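Local coordinates for protein PrgX (Enterococcus faecalis, PDB 2AWI) that serves as the receptor for the peptide sex pheromone cCF10 and regulates conjugation as a repressor that probably binds DNA through a helix-turn-helix domain, at the interface of chains A and B. Coordinates in Å, arbitrary orientation; residue numbers count along the deposited sequence, not the author numbering. Chains: chain A/B, PrgX.

The interface of chains A and B. Residues chain A 234, 259-260, 262-263, 266; chain B 234, 259-260, 262-263.
A:Asn259 and B:Asn259 meet tip to tip across the two-fold axis, where helix 251-266 of one chain faces its twin, and their carboxamides pair reciprocally. ND2 of B:Asn259 donates to OD1 of A:Asn259 at 3.0 Å, and ND2 of A:Asn259 returns the bond to OD1 of B:Asn259 at 3.2 Å. Each donor lies in the carbonyl plane on a lone pair, and each acceptor is close to the donor's amide plane. The bonds are bent all the same, about 140° at the hydrogen, and the two amide planes are turned 32° apart. The OD1 atoms of A:Asn259 and B:Asn259 also clash at 3.0 Å, so the pairing is strained or an amide orientation doubtful. Both side chains reach the axis with CG anti to the backbone N (chi1 -176° in A:Asn259). The side-chain ND2 of B:Asn262 lies 3.1 Å from ND2 of A:Asn259 without a hydrogen bond.

Beside this polar pair, A:Ile263 and B:Ile263 pack together on the axis; their CG1 approach is too short to be reliable. CG2 of A:Ile263 touches CD1 of B:Leu234 at 3.4 Å, a tight fit in which the side chains cross at about a right angle, and the exchanged contact repeats it. A:Leu234 and B:Leu234 bring helix 230-248 into this interface, which may not be the biological one. The other branch ends in CD1, which in A:Ile263 rests on CG1 of B:Ile260 at 3.8 Å.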
ATOM      1  N   LEU A 234      -8.013 -19.187   1.251  1.00 29.97           N
ATOM      2  CA  LEU A 234      -7.841 -17.751   1.126  1.00 30.89           C
ATOM      3  C   LEU A 234      -9.065 -17.027   1.693  1.00 28.77           C
ATOM      4  O   LEU A 234      -8.939 -16.068   2.454  1.00 29.16           O
ATOM      5  CB  LEU A 234      -7.661 -17.410  -0.354  1.00 42.67           C
ATOM      6  CG  LEU A 234      -6.899 -16.168  -0.795  1.00 51.91           C
ATOM      7  CD1 LEU A 234      -5.535 -16.137  -0.129  1.00 52.15           C
ATOM      8  CD2 LEU A 234      -6.755 -16.202  -2.320  1.00 44.14           C
ATOM      9  N   ASN A 259      -6.749  -6.721   2.044  1.00 34.59           N
ATOM     10  CA  ASN A 259      -5.690  -7.157   1.156  1.00 33.99           C
ATOM     11  C   ASN A 259      -6.045  -8.485   0.479  1.00 33.83           C
ATOM     12  O   ASN A 259      -5.684  -8.729  -0.680  1.00 31.26           O
ATOM     13  CB  ASN A 259      -4.390  -7.279   1.942  1.00 34.75           C
ATOM     14  CG  ASN A 259      -3.222  -7.632   1.067  1.00 43.67           C
ATOM     15  OD1 ASN A 259      -3.118  -7.167  -0.069  1.00 49.54           O
ATOM     16  ND2 ASN A 259      -2.323  -8.454   1.591  1.00 55.63           N
ATOM     17  N   ILE A 260      -6.764  -9.338   1.198  1.00 42.67           N
ATOM     18  CA  ILE A 260      -7.169 -10.609   0.628  1.00 43.16           C
ATOM     19  C   ILE A 260      -8.250 -10.374  -0.431  1.00 45.53           C
ATOM     20  O   ILE A 260      -8.232 -11.002  -1.493  1.00 45.87           O
ATOM     21  CB  ILE A 260      -7.661 -11.565   1.728  1.00 23.37           C
ATOM     22  CG1 ILE A 260      -6.452 -12.016   2.561  1.00 22.83           C
ATOM     23  CG2 ILE A 260      -8.389 -12.762   1.118  1.00 21.01           C
ATOM     24  CD1 ILE A 260      -6.778 -13.001   3.646  1.00 20.91           C
ATOM     25  N   ASN A 262      -8.479  -7.929  -2.258  1.00 36.33           N
ATOM     26  CA  ASN A 262      -7.740  -7.413  -3.399  1.00 37.89           C
ATOM     27  C   ASN A 262      -7.056  -8.517  -4.209  1.00 37.39           C
ATOM     28  O   ASN A 262      -6.951  -8.417  -5.430  1.00 38.56           O
ATOM     29  CB  ASN A 262      -6.704  -6.395  -2.929  1.00 44.44           C
ATOM     30  CG  ASN A 262      -5.773  -5.961  -4.039  1.00 52.58           C
ATOM     31  OD1 ASN A 262      -6.213  -5.470  -5.079  1.00 60.12           O
ATOM     32  ND2 ASN A 262      -4.473  -6.141  -3.823  1.00 49.72           N
ATOM     33  N   ILE A 263      -6.583  -9.561  -3.532  1.00 41.93           N
ATOM     34  CA  ILE A 263      -5.927 -10.671  -4.218  1.00 40.78           C
ATOM     35  C   ILE A 263      -6.905 -11.359  -5.167  1.00 37.95           C
ATOM     36  O   ILE A 263      -6.549 -11.707  -6.296  1.00 37.04           O
ATOM     37  CB  ILE A 263      -5.387 -11.707  -3.212  1.00 35.49           C
ATOM     38  CG1 ILE A 263      -4.041 -11.235  -2.669  1.00 39.54           C
ATOM     39  CG2 ILE A 263      -5.235 -13.055  -3.868  1.00 34.58           C
ATOM     40  CD1 ILE A 263      -2.998 -11.003  -3.754  1.00 34.68           C
ATOM     41  N   ILE A 266      -7.075  -9.394  -8.319  1.00 35.91           N
ATOM     42  CA  ILE A 266      -5.903  -9.587  -9.157  1.00 38.30           C
ATOM     43  C   ILE A 266      -5.923 -10.891  -9.951  1.00 38.00           C
ATOM     44  O   ILE A 266      -5.754 -10.877 -11.168  1.00 38.44           O
ATOM     45  CB  ILE A 266      -4.613  -9.546  -8.316  1.00 36.04           C
ATOM     46  CG1 ILE A 266      -4.513  -8.208  -7.580  1.00 38.87           C
ATOM     47  CG2 ILE A 266      -3.402  -9.715  -9.215  1.00 36.61           C
ATOM     48  CD1 ILE A 266      -3.245  -8.053  -6.762  1.00 38.45           C
TER
ATOM     49  N   LEU B 234      -2.801 -18.665  -7.710  1.00 26.62           N
ATOM     50  CA  LEU B 234      -2.172 -17.530  -7.060  1.00 28.42           C
ATOM     51  C   LEU B 234      -0.685 -17.444  -7.411  1.00 28.47           C
ATOM     52  O   LEU B 234      -0.151 -16.356  -7.632  1.00 31.49           O
ATOM     53  CB  LEU B 234      -2.372 -17.649  -5.544  1.00 29.81           C
ATOM     54  CG  LEU B 234      -2.149 -16.414  -4.672  1.00 36.90           C
ATOM     55  CD1 LEU B 234      -2.954 -15.236  -5.207  1.00 35.63           C
ATOM     56  CD2 LEU B 234      -2.555 -16.744  -3.242  1.00 40.91           C
ATOM     57  N   ASN B 259       3.147  -8.480  -3.144  1.00 26.84           N
ATOM     58  CA  ASN B 259       1.932  -8.656  -2.369  1.00 28.39           C
ATOM     59  C   ASN B 259       1.503 -10.118  -2.327  1.00 29.08           C
ATOM     60  O   ASN B 259       1.184 -10.655  -1.260  1.00 26.59           O
ATOM     61  CB  ASN B 259       0.808  -7.785  -2.933  1.00 49.70           C
ATOM     62  CG  ASN B 259      -0.423  -7.784  -2.045  1.00 61.28           C
ATOM     63  OD1 ASN B 259      -0.320  -7.911  -0.818  1.00 63.56           O
ATOM     64  ND2 ASN B 259      -1.594  -7.623  -2.652  1.00 64.28           N
ATOM     65  N   ILE B 260       1.497 -10.765  -3.487  1.00 23.79           N
ATOM     66  CA  ILE B 260       1.116 -12.166  -3.546  1.00 25.20           C
ATOM     67  C   ILE B 260       1.994 -13.016  -2.625  1.00 27.13           C
ATOM     68  O   ILE B 260       1.535 -14.015  -2.069  1.00 27.02           O
ATOM     69  CB  ILE B 260       1.188 -12.691  -4.989  1.00 29.17           C
ATOM     70  CG1 ILE B 260      -0.019 -12.158  -5.773  1.00 26.31           C
ATOM     71  CG2 ILE B 260       1.241 -14.214  -4.992  1.00 23.11           C
ATOM     72  CD1 ILE B 260      -0.025 -12.539  -7.232  1.00 21.60           C
ATOM     73  N   ASN B 262       3.222 -11.927   0.136  1.00 38.76           N
ATOM     74  CA  ASN B 262       2.723 -11.591   1.462  1.00 38.13           C
ATOM     75  C   ASN B 262       1.517 -12.463   1.803  1.00 35.72           C
ATOM     76  O   ASN B 262       1.412 -12.995   2.909  1.00 36.03           O
ATOM     77  CB  ASN B 262       2.332 -10.108   1.520  1.00 42.59           C
ATOM     78  CG  ASN B 262       1.629  -9.738   2.817  1.00 51.20           C
ATOM     79  OD1 ASN B 262       2.162  -9.948   3.909  1.00 58.15           O
ATOM     80  ND2 ASN B 262       0.425  -9.182   2.702  1.00 47.66           N
ATOM     81  N   ILE B 263       0.611 -12.613   0.844  1.00 34.93           N
ATOM     82  CA  ILE B 263      -0.574 -13.433   1.044  1.00 33.80           C
ATOM     83  C   ILE B 263      -0.233 -14.870   1.437  1.00 34.14           C
ATOM     84  O   ILE B 263      -0.830 -15.420   2.366  1.00 33.68           O
ATOM     85  CB  ILE B 263      -1.435 -13.458  -0.216  1.00 38.97           C
ATOM     86  CG1 ILE B 263      -2.024 -12.070  -0.454  1.00 41.23           C
ATOM     87  CG2 ILE B 263      -2.545 -14.468  -0.071  1.00 35.69           C
ATOM     88  CD1 ILE B 263      -2.951 -11.593   0.652  1.00 40.00           C
TER